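PDB 1WZN: SAM-dependent methyltransferase from Pyrococcus horikoshii, which probably transfers the methyl group of S-adenosyl-L-methionine to an acceptor not yet identified, and binds the product S-adenosyl-L-homocysteine. Local coordinates for residues 183-188 with 205-210; 126-131 with 221-226; 164-169 with 191-196; 58-63 with 86-91. One frame throughout, in Å; residues are numbered along the deposited sequence.

Contact 1: 183-188 with 205-210; sequences LRFKRL and DELNIY
Arg184 points its CB to the same sheet face as Glu206, its partner in an antiparallel non-hydrogen-bonded pair. CG is anti to the carbonyl carbon (chi1 -66°), and two further bends at chi2 and chi3 fold the chain back over the neighbouring strand. Arg184 CD comes to 4.2 Å from Glu206 CA. CZ follows, the guanidinium lying flat over backbone: Glu206 N and Asp205 C sit beneath one face. At the tip Arg184 NH1 presses on Glu206 CB at 3.0 Å, whereas Glu206 OE2 stays 4.1 Å from that nitrogen, beyond salt-bridge range. Arg184 NH2 forms its salt bridge with Asp204. The other face carries Leu183, Phe185 and Leu207, where Leu207 CD1 packs on Phe185 CB at 3.8 Å. Four backbone hydrogen bonds fix the register in two reciprocal pairs, Leu183 with Leu207 and Phe185 with Asp205; the straightest, Leu207 N to Leu183 O, measures 2.7 Å with 173° at the hydrogen. This is the open end of the hairpin 182-192/198-208, remote from its turn; strand 182-192 bonds along its other edge to strand 166-177, Asn208 and Tyr210 reach the loop at Met117 and Phe119, and Tyr210 packs on helix 212-219.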
loop_
_atom_site.group_PDB
_atom_site.type_symbol
_atom_site.label_atom_id
_atom_site.label_comp_id
_atom_site.label_asym_id
_atom_site.label_seq_id
_atom_site.Cartn_x
_atom_site.Cartn_y
_atom_site.Cartn_z
ATOM N N LEU A 183 4.245 9.894 19.842
ATOM C CA LEU A 183 3.512 8.797 19.230
ATOM C C LEU A 183 2.379 8.443 20.181
ATOM O O LEU A 183 2.571 8.398 21.395
ATOM C CB LEU A 183 4.440 7.590 19.030
ATOM C CG LEU A 183 3.887 6.308 18.394
ATOM C CD1 LEU A 183 5.037 5.479 17.844
ATOM C CD2 LEU A 183 3.094 5.513 19.414
ATOM N N ARG A 184 1.189 8.231 19.634
ATOM C CA ARG A 184 0.050 7.839 20.451
ATOM C C ARG A 184 -0.148 6.363 20.157
ATOM O O ARG A 184 -0.511 5.994 19.041
ATOM C CB ARG A 184 -1.202 8.624 20.054
ATOM C CG ARG A 184 -1.111 10.111 20.335
ATOM C CD ARG A 184 -1.002 10.379 21.823
ATOM N NE ARG A 184 -2.118 9.802 22.569
ATOM C CZ ARG A 184 -2.340 10.013 23.864
ATOM N NH1 ARG A 184 -1.524 10.790 24.562
ATOM N NH2 ARG A 184 -3.377 9.446 24.463
ATOM N N PHE A 185 0.124 5.522 21.149
ATOM C CA PHE A 185 -0.021 4.085 20.985
ATOM C C PHE A 185 -1.388 3.643 21.476
ATOM O O PHE A 185 -1.711 3.768 22.661
ATOM C CB PHE A 185 1.066 3.344 21.757
ATOM C CG PHE A 185 0.941 1.852 21.670
ATOM C CD1 PHE A 185 0.966 1.215 20.434
ATOM C CD2 PHE A 185 0.761 1.088 22.817
ATOM C CE1 PHE A 185 0.812 -0.166 20.338
ATOM C CE2 PHE A 185 0.607 -0.294 22.737
ATOM C CZ PHE A 185 0.632 -0.923 21.493
ATOM N N LYS A 186 -2.184 3.110 20.564
ATOM C CA LYS A 186 -3.526 2.680 20.905
ATOM C C LYS A 186 -3.701 1.192 20.670
ATOM O O LYS A 186 -3.248 0.648 19.668
ATOM C CB LYS A 186 -4.534 3.497 20.091
ATOM C CG LYS A 186 -4.382 5.005 20.332
ATOM C CD LYS A 186 -5.124 5.834 19.306
ATOM C CE LYS A 186 -4.887 7.324 19.518
ATOM N NZ LYS A 186 -5.448 7.825 20.805
ATOM N N ARG A 187 -4.356 0.538 21.619
ATOM C CA ARG A 187 -4.587 -0.890 21.533
ATOM C C ARG A 187 -5.926 -1.253 22.156
ATOM O O ARG A 187 -6.169 -0.995 23.334
ATOM C CB ARG A 187 -3.448 -1.635 22.237
ATOM C CG ARG A 187 -3.743 -3.090 22.581
ATOM C CD ARG A 187 -2.510 -3.756 23.176
ATOM N NE ARG A 187 -1.465 -3.941 22.171
ATOM C CZ ARG A 187 -0.208 -4.270 22.449
ATOM N NH1 ARG A 187 0.173 -4.444 23.708
ATOM N NH2 ARG A 187 0.667 -4.446 21.469
ATOM N N LEU A 188 -6.808 -1.825 21.346
ATOM C CA LEU A 188 -8.106 -2.253 21.835
ATOM C C LEU A 188 -7.975 -3.732 22.168
ATOM O O LEU A 188 -7.619 -4.534 21.305
ATOM C CB LEU A 188 -9.176 -2.073 20.758
ATOM C CG LEU A 188 -10.553 -2.643 21.119
ATOM C CD1 LEU A 188 -11.161 -1.845 22.281
ATOM C CD2 LEU A 188 -11.457 -2.587 19.901
ATOM N N ASP A 205 -1.627 5.335 25.309
ATOM C CA ASP A 205 -0.499 5.990 25.958
ATOM C C ASP A 205 0.268 6.906 25.027
ATOM O O ASP A 205 0.436 6.607 23.848
ATOM C CB ASP A 205 0.486 4.958 26.500
ATOM C CG ASP A 205 -0.134 4.031 27.519
ATOM O OD1 ASP A 205 -0.932 4.509 28.350
ATOM O OD2 ASP A 205 0.197 2.829 27.489
ATOM N N GLU A 206 0.749 8.016 25.575
ATOM C CA GLU A 206 1.540 8.955 24.800
ATOM C C GLU A 206 2.996 8.530 24.949
ATOM O O GLU A 206 3.511 8.445 26.067
ATOM C CB GLU A 206 1.371 10.377 25.333
ATOM C CG GLU A 206 2.193 11.396 24.557
ATOM C CD GLU A 206 2.078 12.799 25.119
ATOM O OE1 GLU A 206 2.603 13.044 26.225
ATOM O OE2 GLU A 206 1.461 13.656 24.451
ATOM N N LEU A 207 3.656 8.253 23.833
ATOM C CA LEU A 207 5.047 7.827 23.872
ATOM C C LEU A 207 5.944 8.824 23.159
ATOM O O LEU A 207 5.476 9.632 22.358
ATOM C CB LEU A 207 5.192 6.440 23.238
ATOM C CG LEU A 207 4.371 5.348 23.932
ATOM C CD1 LEU A 207 4.528 4.038 23.180
ATOM C CD2 LEU A 207 4.829 5.196 25.380
ATOM N N ASN A 208 7.236 8.747 23.453
ATOM C CA ASN A 208 8.226 9.647 22.875
ATOM C C ASN A 208 9.147 8.897 21.924
ATOM O O ASN A 208 9.600 7.793 22.228
ATOM C CB ASN A 208 9.028 10.283 24.007
ATOM C CG ASN A 208 8.162 11.126 24.918
ATOM O OD1 ASN A 208 7.916 12.299 24.645
ATOM N ND2 ASN A 208 7.674 10.523 25.997
ATOM N N ILE A 209 9.421 9.506 20.777
ATOM C CA ILE A 209 10.272 8.906 19.754
ATOM C C ILE A 209 11.706 9.424 19.831
ATOM O O ILE A 209 11.941 10.635 19.788
ATOM C CB ILE A 209 9.722 9.211 18.348
ATOM C CG1 ILE A 209 8.258 8.774 18.261
ATOM C CG2 ILE A 209 10.566 8.498 17.295
ATOM C CD1 ILE A 209 7.553 9.239 16.990
ATOM N N TYR A 210 12.654 8.494 19.921
ATOM C CA TYR A 210 14.073 8.819 20.016
ATOM C C TYR A 210 14.896 7.996 19.033
ATOM O O TYR A 210 14.560 6.847 18.748
ATOM C CB TYR A 210 14.600 8.501 21.417
ATOM C CG TYR A 210 14.028 9.328 22.541
ATOM C CD1 TYR A 210 14.425 10.649 22.733
ATOM C CD2 TYR A 210 13.120 8.774 23.443
ATOM C CE1 TYR A 210 13.940 11.397 23.801
ATOM C CE2 TYR A 210 12.625 9.512 24.510
ATOM C CZ TYR A 210 13.042 10.824 24.682
ATOM O OH TYR A 210 12.545 11.558 25.731
#

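Contact 2: 126-131 with 221-226; sequences KLFSKV and KYFEKV
Two aromatic residues of the 221-226 segment, Tyr222 and Phe223, meet one side of helix 121-134, and every contact between them is van der Waals. The first kind is ring against helix backbone. Tyr222, its CG anti to the carbonyl carbon (chi1 -56°), lays a face over the peptide joining Phe128 to Ser129, with Ser129 N 3.9 Å above the ring plane and offset toward the rim. The opposite face is covered by CB of its own neighbour, Lys221. Phe223 CZ also comes to 4.0 Å from Phe128 O, approaching obliquely. The second kind is aliphatic carbon against aromatic carbon. Phe128 CB approaches Tyr222 CD2 to 3.5 Å, and Ser129 CB reaches Tyr222 CE1 at 3.6 Å, so the two CB atoms touch opposite edges of the same ring face. Farther along the helix, Val131 CG1 lies in the plane of the Phe223 ring, at its edge, 3.9 Å from CZ. The Phe128 ring turns away to pack on Val215, Leu218 and Ala219 of helix 212-219. The geometry implies adhesion by shape and apolar burial: with neither charge nor directed polar bond between the segments, flat rings fitted to the helix side join it to the approach to strand 225-230.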
loop_
_atom_site.group_PDB
_atom_site.type_symbol
_atom_site.label_atom_id
_atom_site.label_comp_id
_atom_site.label_asym_id
_atom_site.label_seq_id
_atom_site.Cartn_x
_atom_site.Cartn_y
_atom_site.Cartn_z
ATOM N N LYS A 126 16.503 13.278 33.685
ATOM C CA LYS A 126 16.352 13.093 35.125
ATOM C C LYS A 126 16.561 11.625 35.474
ATOM O O LYS A 126 17.195 11.298 36.477
ATOM C CB LYS A 126 14.961 13.534 35.583
ATOM C CG LYS A 126 14.736 13.371 37.084
ATOM C CD LYS A 126 13.374 13.895 37.521
ATOM C CE LYS A 126 13.232 13.848 39.036
ATOM N NZ LYS A 126 11.906 14.360 39.500
ATOM N N LEU A 127 16.009 10.746 34.645
ATOM C CA LEU A 127 16.147 9.306 34.853
ATOM C C LEU A 127 17.610 8.875 34.789
ATOM O O LEU A 127 18.099 8.182 35.681
ATOM C CB LEU A 127 15.351 8.532 33.791
ATOM C CG LEU A 127 15.518 7.003 33.809
ATOM C CD1 LEU A 127 15.033 6.446 35.145
ATOM C CD2 LEU A 127 14.731 6.386 32.658
ATOM N N PHE A 128 18.301 9.270 33.724
ATOM C CA PHE A 128 19.701 8.907 33.551
ATOM C C PHE A 128 20.540 9.426 34.713
ATOM O O PHE A 128 21.484 8.767 35.149
ATOM C CB PHE A 128 20.261 9.464 32.235
ATOM C CG PHE A 128 19.681 8.830 30.991
ATOM C CD1 PHE A 128 19.055 7.590 31.038
ATOM C CD2 PHE A 128 19.799 9.467 29.761
ATOM C CE1 PHE A 128 18.557 6.993 29.877
ATOM C CE2 PHE A 128 19.307 8.881 28.600
ATOM C CZ PHE A 128 18.684 7.642 28.657
ATOM N N SER A 129 20.203 10.615 35.199
ATOM C CA SER A 129 20.932 11.206 36.315
ATOM C C SER A 129 20.747 10.355 37.576
ATOM O O SER A 129 21.710 10.092 38.302
ATOM C CB SER A 129 20.436 12.629 36.579
ATOM O OG SER A 129 21.248 13.259 37.553
ATOM N N LYS A 130 19.512 9.930 37.833
ATOM C CA LYS A 130 19.215 9.103 39.002
ATOM C C LYS A 130 19.859 7.722 38.882
ATOM O O LYS A 130 20.289 7.141 39.882
ATOM C CB LYS A 130 17.702 8.942 39.186
ATOM C CG LYS A 130 16.932 10.246 39.323
ATOM C CD LYS A 130 17.280 10.969 40.609
ATOM C CE LYS A 130 16.042 11.565 41.262
ATOM N NZ LYS A 130 16.155 11.568 42.746
ATOM N N VAL A 131 19.917 7.196 37.661
ATOM C CA VAL A 131 20.521 5.890 37.417
ATOM C C VAL A 131 22.021 5.961 37.699
ATOM O O VAL A 131 22.584 5.079 38.354
ATOM C CB VAL A 131 20.288 5.421 35.951
ATOM C CG1 VAL A 131 21.175 4.228 35.634
ATOM C CG2 VAL A 131 18.816 5.041 35.760
ATOM N N LYS A 221 25.969 12.424 28.936
ATOM C CA LYS A 221 26.039 13.493 29.916
ATOM C C LYS A 221 26.072 12.938 31.346
ATOM O O LYS A 221 26.391 13.665 32.286
ATOM C CB LYS A 221 24.826 14.412 29.755
ATOM C CG LYS A 221 24.585 14.903 28.322
ATOM C CD LYS A 221 23.325 15.762 28.238
ATOM C CE LYS A 221 23.133 16.349 26.842
ATOM N NZ LYS A 221 24.276 17.219 26.432
ATOM N N TYR A 222 25.773 11.650 31.506
ATOM C CA TYR A 222 25.712 11.042 32.838
ATOM C C TYR A 222 26.589 9.817 33.081
ATOM O O TYR A 222 26.776 9.403 34.225
ATOM C CB TYR A 222 24.253 10.696 33.149
ATOM C CG TYR A 222 23.340 11.891 33.049
ATOM C CD1 TYR A 222 23.305 12.849 34.059
ATOM C CD2 TYR A 222 22.553 12.101 31.911
ATOM C CE1 TYR A 222 22.519 13.984 33.943
ATOM C CE2 TYR A 222 21.760 13.239 31.786
ATOM C CZ TYR A 222 21.749 14.176 32.805
ATOM O OH TYR A 222 20.973 15.307 32.696
ATOM N N PHE A 223 27.110 9.228 32.011
ATOM C CA PHE A 223 27.972 8.055 32.121
ATOM C C PHE A 223 29.290 8.370 31.434
ATOM O O PHE A 223 29.312 9.094 30.436
ATOM C CB PHE A 223 27.315 6.857 31.436
ATOM C CG PHE A 223 25.953 6.539 31.969
ATOM C CD1 PHE A 223 25.804 5.747 33.103
ATOM C CD2 PHE A 223 24.815 7.061 31.357
ATOM C CE1 PHE A 223 24.542 5.479 33.623
ATOM C CE2 PHE A 223 23.541 6.799 31.872
ATOM C CZ PHE A 223 23.406 6.007 33.007
ATOM N N GLU A 224 30.386 7.827 31.951
ATOM C CA GLU A 224 31.682 8.089 31.340
ATOM C C GLU A 224 31.706 7.623 29.896
ATOM O O GLU A 224 32.225 8.314 29.018
ATOM C CB GLU A 224 32.803 7.383 32.091
ATOM C CG GLU A 224 34.167 7.757 31.538
ATOM C CD GLU A 224 35.298 7.073 32.255
ATOM O OE1 GLU A 224 35.332 5.825 32.251
ATOM O OE2 GLU A 224 36.152 7.788 32.821
ATOM N N LYS A 225 31.154 6.440 29.655
ATOM C CA LYS A 225 31.115 5.896 28.310
ATOM C C LYS A 225 29.748 5.314 27.996
ATOM O O LYS A 225 29.113 4.687 28.848
ATOM C CB LYS A 225 32.184 4.818 28.137
ATOM C CG LYS A 225 32.258 4.279 26.721
ATOM C CD LYS A 225 33.521 3.481 26.480
ATOM C CE LYS A 225 33.645 3.131 25.007
ATOM N NZ LYS A 225 33.564 4.351 24.152
ATOM N N VAL A 226 29.298 5.530 26.766
ATOM C CA VAL A 226 28.006 5.017 26.333
ATOM C C VAL A 226 28.204 4.240 25.047
ATOM O O VAL A 226 28.962 4.655 24.166
ATOM C CB VAL A 226 26.996 6.158 26.074
ATOM C CG1 VAL A 226 25.707 5.590 25.492
ATOM C CG2 VAL A 226 26.691 6.886 27.365
#

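Contact 3: 164-169 with 191-196; sequences GEEKLV and ILRPNG
Strands 166-177 and 182-192 run antiparallel here, with Lys167 and Leu192 as a hydrogen-bonded pair and Leu168 and Ile191 as the non-hydrogen-bonded pair beside it. The reciprocal bonds lie in the carbonyl planes: Leu192 N to Lys167 O is 2.8 Å at 174°, and Lys167 N to Leu192 O, similarly straight, is 3.0 Å. Where pairing ends, a water continues it, donating to both Glu165 O and Leu192 O, so Leu192 O receives a peptide N-H and a water hydrogen. Among the side chains, Glu166 crosses Ile191 obliquely and sets CD 3.6 Å from Ile191 CG2. Glu166 OE2 then meets the guanidinium edge of Arg193, 2.8 Å from NH1. The angle at the hydrogen is only 121°, so this salt bridge is weak as a hydrogen bond; the carboxylate and guanidinium planes are 61° apart. Glu166 OE1 bonds to Tyr11 OH. Glu165 OE1 touches Pro194 CG at 3.8 Å, tip to ring. Pro194 occupies the second position of the type I turn from Arg193 to Gly196. Two strands thus part where one enters a turn, as at the open end of an antiparallel beta hairpin, here bordered by another subunit, on which Leu192 and Val169 pack.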
loop_
_atom_site.group_PDB
_atom_site.type_symbol
_atom_site.label_atom_id
_atom_site.label_comp_id
_atom_site.label_asym_id
_atom_site.label_seq_id
_atom_site.Cartn_x
_atom_site.Cartn_y
_atom_site.Cartn_z
ATOM N N GLY A 164 -6.328 -19.168 29.543
ATOM C CA GLY A 164 -7.335 -20.069 30.071
ATOM C C GLY A 164 -8.457 -20.218 29.060
ATOM O O GLY A 164 -8.210 -20.531 27.894
ATOM N N GLU A 165 -9.686 -19.972 29.494
ATOM C CA GLU A 165 -10.844 -20.084 28.614
ATOM C C GLU A 165 -11.155 -18.775 27.891
ATOM O O GLU A 165 -12.069 -18.718 27.058
ATOM C CB GLU A 165 -12.072 -20.505 29.418
ATOM C CG GLU A 165 -11.923 -21.840 30.118
ATOM C CD GLU A 165 -13.203 -22.267 30.811
ATOM O OE1 GLU A 165 -14.228 -22.436 30.114
ATOM O OE2 GLU A 165 -13.184 -22.432 32.051
ATOM N N GLU A 166 -10.404 -17.727 28.208
ATOM C CA GLU A 166 -10.636 -16.433 27.584
ATOM C C GLU A 166 -9.755 -16.195 26.368
ATOM O O GLU A 166 -8.554 -16.465 26.383
ATOM C CB GLU A 166 -10.431 -15.317 28.609
ATOM C CG GLU A 166 -11.365 -15.419 29.811
ATOM C CD GLU A 166 -11.340 -14.182 30.690
ATOM O OE1 GLU A 166 -10.236 -13.719 31.034
ATOM O OE2 GLU A 166 -12.428 -13.676 31.047
ATOM N N LYS A 167 -10.364 -15.690 25.303
ATOM C CA LYS A 167 -9.625 -15.408 24.090
ATOM C C LYS A 167 -9.491 -13.903 23.948
ATOM O O LYS A 167 -10.447 -13.152 24.168
ATOM C CB LYS A 167 -10.341 -16.019 22.883
ATOM C CG LYS A 167 -10.336 -17.544 22.948
ATOM C CD LYS A 167 -11.111 -18.192 21.828
ATOM C CE LYS A 167 -11.153 -19.707 22.038
ATOM N NZ LYS A 167 -12.024 -20.390 21.034
ATOM N N LEU A 168 -8.288 -13.462 23.611
ATOM C CA LEU A 168 -8.051 -12.037 23.459
ATOM C C LEU A 168 -7.837 -11.668 22.003
ATOM O O LEU A 168 -7.007 -12.269 21.327
ATOM C CB LEU A 168 -6.824 -11.614 24.274
ATOM C CG LEU A 168 -7.001 -11.369 25.777
ATOM C CD1 LEU A 168 -7.467 -12.636 26.478
ATOM C CD2 LEU A 168 -5.670 -10.899 26.358
ATOM N N VAL A 169 -8.611 -10.702 21.516
ATOM C CA VAL A 169 -8.443 -10.217 20.151
ATOM C C VAL A 169 -7.925 -8.808 20.358
ATOM O O VAL A 169 -8.585 -7.976 20.991
ATOM C CB VAL A 169 -9.760 -10.188 19.366
ATOM C CG1 VAL A 169 -9.541 -9.514 18.013
ATOM C CG2 VAL A 169 -10.256 -11.610 19.157
ATOM N N ILE A 191 -11.798 -9.141 25.304
ATOM C CA ILE A 191 -11.682 -10.408 26.025
ATOM C C ILE A 191 -12.977 -11.187 25.845
ATOM O O ILE A 191 -14.022 -10.805 26.373
ATOM C CB ILE A 191 -11.421 -10.146 27.523
ATOM C CG1 ILE A 191 -10.180 -9.257 27.663
ATOM C CG2 ILE A 191 -11.192 -11.460 28.272
ATOM C CD1 ILE A 191 -9.845 -8.890 29.095
ATOM N N LEU A 192 -12.894 -12.276 25.091
ATOM C CA LEU A 192 -14.048 -13.112 24.781
ATOM C C LEU A 192 -14.189 -14.357 25.641
ATOM O O LEU A 192 -13.259 -15.154 25.748
ATOM C CB LEU A 192 -13.995 -13.561 23.315
ATOM C CG LEU A 192 -14.355 -12.569 22.209
ATOM C CD1 LEU A 192 -13.547 -11.291 22.362
ATOM C CD2 LEU A 192 -14.101 -13.228 20.850
ATOM N N ARG A 193 -15.363 -14.515 26.243
ATOM C CA ARG A 193 -15.662 -15.689 27.053
ATOM C C ARG A 193 -16.320 -16.718 26.129
ATOM O O ARG A 193 -16.829 -16.367 25.061
ATOM C CB ARG A 193 -16.600 -15.321 28.207
ATOM C CG ARG A 193 -15.965 -14.358 29.207
ATOM C CD ARG A 193 -16.703 -14.353 30.530
ATOM N NE ARG A 193 -16.677 -15.670 31.163
ATOM C CZ ARG A 193 -15.577 -16.267 31.615
ATOM N NH1 ARG A 193 -14.397 -15.668 31.513
ATOM N NH2 ARG A 193 -15.657 -17.471 32.169
ATOM N N PRO A 194 -16.302 -18.002 26.520
ATOM C CA PRO A 194 -16.885 -19.101 25.744
ATOM C C PRO A 194 -18.305 -18.868 25.231
ATOM O O PRO A 194 -18.621 -19.223 24.096
ATOM C CB PRO A 194 -16.807 -20.280 26.712
ATOM C CG PRO A 194 -15.535 -19.998 27.453
ATOM C CD PRO A 194 -15.666 -18.513 27.749
ATOM N N ASN A 195 -19.155 -18.266 26.060
ATOM C CA ASN A 195 -20.539 -18.017 25.667
ATOM C C ASN A 195 -20.713 -16.778 24.783
ATOM O O ASN A 195 -21.836 -16.412 24.435
ATOM C CB ASN A 195 -21.427 -17.886 26.907
ATOM C CG ASN A 195 -21.071 -16.682 27.756
ATOM O OD1 ASN A 195 -20.195 -15.892 27.404
ATOM N ND2 ASN A 195 -21.758 -16.534 28.885
ATOM N N GLY A 196 -19.608 -16.128 24.431
ATOM C CA GLY A 196 -19.701 -14.954 23.577
ATOM C C GLY A 196 -19.690 -13.610 24.283
ATOM O O GLY A 196 -19.557 -12.573 23.632
HETATM O O HOH W 1 -13.399 -17.786 24.978
#

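Contact 4: 58-63 with 86-91; sequences ELAERG and RNLKIE
Ala60 projects its CB from the last turn of helix 54-61 onto the end of Ile90, with Ile90 CD1 at 3.5 Å and CG1 scarcely farther. Ile90 has CG1 anti to the carbonyl carbon, and its nearly straight chi2 carries CD1 to the alanine. Beside it, Leu88 reaches along the helix surface instead of meeting the methyl tip to tip: its CD2 rests 3.8 Å from Glu61 CA, close to the backbone. Leu57, one turn back, also packs on both Leu88 and Ile90.

At the outer margin Arg86 swings its guanidinium, bent at chi3, across Glu61 at about a right angle. In a salt bridge, Arg86 NH2 donates to Glu61 OE1 at 2.8 Å, with 143° at the hydrogen. The oxygen lies near the guanidinium plane, but the nitrogen stands 26° above the carboxylate plane, and the two planes are 67° apart. Water links the same groups a second way, accepting from Arg86 NE and donating to Glu61 OE1. Another water spans Arg86 NH2 and Glu58 OE1, whose direct separation is 4.5 Å.

Glu58 is held from behind as well. Arg62 NE bonds to Glu58 OE2 at 2.7 Å, and Arg62 NH2 bonds to that same oxygen; Lys24 pairs with OE1, while Arg62 NH1 bridges to Asp28 and Glu31 of helix 23-36. Three basic residues around two glutamates would be expected to stabilise the ionised carboxylates. The contact therefore combines a small apolar patch with a water-extended ionic margin, and the latter carries its polar linkage.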
loop_
_atom_site.group_PDB
_atom_site.type_symbol
_atom_site.label_atom_id
_atom_site.label_comp_id
_atom_site.label_asym_id
_atom_site.label_seq_id
_atom_site.Cartn_x
_atom_site.Cartn_y
_atom_site.Cartn_z
ATOM N N GLU A 58 14.136 -13.991 35.230
ATOM C CA GLU A 58 15.167 -14.707 34.481
ATOM C C GLU A 58 16.544 -14.378 35.074
ATOM O O GLU A 58 17.390 -15.264 35.247
ATOM C CB GLU A 58 15.098 -14.322 32.996
ATOM C CG GLU A 58 16.122 -15.012 32.097
ATOM C CD GLU A 58 16.090 -16.533 32.183
ATOM O OE1 GLU A 58 14.997 -17.110 32.370
ATOM O OE2 GLU A 58 17.167 -17.154 32.043
ATOM N N LEU A 59 16.766 -13.103 35.392
ATOM C CA LEU A 59 18.028 -12.680 35.999
ATOM C C LEU A 59 18.171 -13.323 37.384
ATOM O O LEU A 59 19.249 -13.795 37.752
ATOM C CB LEU A 59 18.070 -11.147 36.129
ATOM C CG LEU A 59 18.447 -10.381 34.850
ATOM C CD1 LEU A 59 18.030 -8.915 34.934
ATOM C CD2 LEU A 59 19.955 -10.500 34.651
ATOM N N ALA A 60 17.086 -13.342 38.151
ATOM C CA ALA A 60 17.124 -13.938 39.489
ATOM C C ALA A 60 17.462 -15.421 39.408
ATOM O O ALA A 60 18.257 -15.939 40.195
ATOM C CB ALA A 60 15.778 -13.757 40.186
ATOM N N GLU A 61 16.841 -16.103 38.457
ATOM C CA GLU A 61 17.066 -17.528 38.275
ATOM C C GLU A 61 18.547 -17.839 38.067
ATOM O O GLU A 61 19.027 -18.932 38.342
ATOM C CB GLU A 61 16.261 -17.988 37.054
ATOM C CG GLU A 61 16.233 -19.514 36.909
ATOM C CD GLU A 61 15.337 -19.906 35.750
ATOM O OE1 GLU A 61 14.147 -19.616 35.804
ATOM O OE2 GLU A 61 15.832 -20.538 34.821
ATOM N N ARG A 62 19.272 -16.838 37.521
ATOM C CA ARG A 62 20.674 -17.062 37.181
ATOM C C ARG A 62 21.633 -16.668 38.319
ATOM O O ARG A 62 22.849 -16.736 38.193
ATOM C CB ARG A 62 20.995 -16.264 35.914
ATOM C CG ARG A 62 20.272 -16.807 34.676
ATOM C CD ARG A 62 20.687 -16.060 33.400
ATOM N NE ARG A 62 19.755 -16.342 32.302
ATOM C CZ ARG A 62 20.242 -16.310 31.046
ATOM N NH1 ARG A 62 21.518 -16.034 30.832
ATOM N NH2 ARG A 62 19.431 -16.566 30.015
ATOM N N GLY A 63 21.054 -16.206 39.447
ATOM C CA GLY A 63 21.874 -15.998 40.647
ATOM C C GLY A 63 22.056 -14.516 41.002
ATOM O O GLY A 63 22.644 -14.150 42.010
ATOM N N ARG A 86 8.149 -19.821 41.654
ATOM C CA ARG A 86 9.431 -20.330 41.187
ATOM C C ARG A 86 10.516 -20.331 42.261
ATOM O O ARG A 86 11.665 -20.663 41.985
ATOM C CB ARG A 86 9.869 -19.528 39.953
ATOM C CG ARG A 86 8.899 -19.699 38.779
ATOM C CD ARG A 86 9.078 -18.633 37.686
ATOM N NE ARG A 86 10.430 -18.590 37.137
ATOM C CZ ARG A 86 10.796 -17.820 36.113
ATOM N NH1 ARG A 86 9.907 -17.029 35.522
ATOM N NH2 ARG A 86 12.049 -17.832 35.688
ATOM N N ASN A 87 10.133 -19.989 43.489
ATOM C CA ASN A 87 11.062 -19.959 44.620
ATOM C C ASN A 87 12.227 -18.997 44.397
ATOM O O ASN A 87 13.355 -19.255 44.825
ATOM C CB ASN A 87 11.617 -21.359 44.895
ATOM C CG ASN A 87 10.527 -22.366 45.202
ATOM O OD1 ASN A 87 9.695 -22.149 46.082
ATOM N ND2 ASN A 87 10.529 -23.476 44.478
ATOM N N LEU A 88 11.947 -17.887 43.729
ATOM C CA LEU A 88 12.970 -16.892 43.462
ATOM C C LEU A 88 12.796 -15.765 44.464
ATOM O O LEU A 88 11.679 -15.320 44.726
ATOM C CB LEU A 88 12.843 -16.376 42.025
ATOM C CG LEU A 88 13.129 -17.456 40.975
ATOM C CD1 LEU A 88 12.803 -16.946 39.572
ATOM C CD2 LEU A 88 14.596 -17.877 41.075
ATOM N N LYS A 89 13.907 -15.328 45.043
ATOM C CA LYS A 89 13.881 -14.263 46.029
ATOM C C LYS A 89 14.231 -12.938 45.362
ATOM O O LYS A 89 15.383 -12.698 44.994
ATOM C CB LYS A 89 14.871 -14.577 47.156
ATOM C CG LYS A 89 14.545 -15.859 47.916
ATOM C CD LYS A 89 15.457 -16.051 49.125
ATOM C CE LYS A 89 15.057 -17.294 49.917
ATOM N NZ LYS A 89 15.908 -17.500 51.122
ATOM N N ILE A 90 13.220 -12.096 45.192
ATOM C CA ILE A 90 13.395 -10.792 44.560
ATOM C C ILE A 90 12.663 -9.755 45.391
ATOM O O ILE A 90 11.565 -10.007 45.880
ATOM C CB ILE A 90 12.785 -10.763 43.130
ATOM C CG1 ILE A 90 13.491 -11.790 42.238
ATOM C CG2 ILE A 90 12.893 -9.354 42.542
ATOM C CD1 ILE A 90 12.798 -12.038 40.897
ATOM N N GLU A 91 13.278 -8.595 45.566
ATOM C CA GLU A 91 12.644 -7.528 46.315
ATOM C C GLU A 91 11.895 -6.644 45.314
ATOM O O GLU A 91 12.515 -5.936 44.515
ATOM C CB GLU A 91 13.696 -6.702 47.072
ATOM C CG GLU A 91 13.152 -5.418 47.688
ATOM C CD GLU A 91 14.177 -4.681 48.532
ATOM O OE1 GLU A 91 15.384 -4.741 48.208
ATOM O OE2 GLU A 91 13.771 -4.026 49.515
HETATM O O HOH W 2 12.381 -16.861 32.989
HETATM O O HOH W 3 12.049 -21.013 37.302
#

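In the fold
From the N terminus, contact 4 closes first: the chain runs from helix 54-61 through strand 65-70 and helix 73-85, then returns to the helix just before strand 91-94, within the range of the methyltransferase domain, a Rossmann-like fold. Contact 2 opens next and closes 90 residues later, tying helix 121-134 to the lead-in of edge strand 225-230 of the seven-stranded mixed sheet. The whole four-stranded antiparallel sheet lies inside that loop, so contacts 3 and 1 are nested in it. These two cross along the chain because their segments alternate, both drawing on strand 182-192, which pairs with 166-177 in contact 3 and 198-208 in contact 1; their centres lie about 26 Å apart.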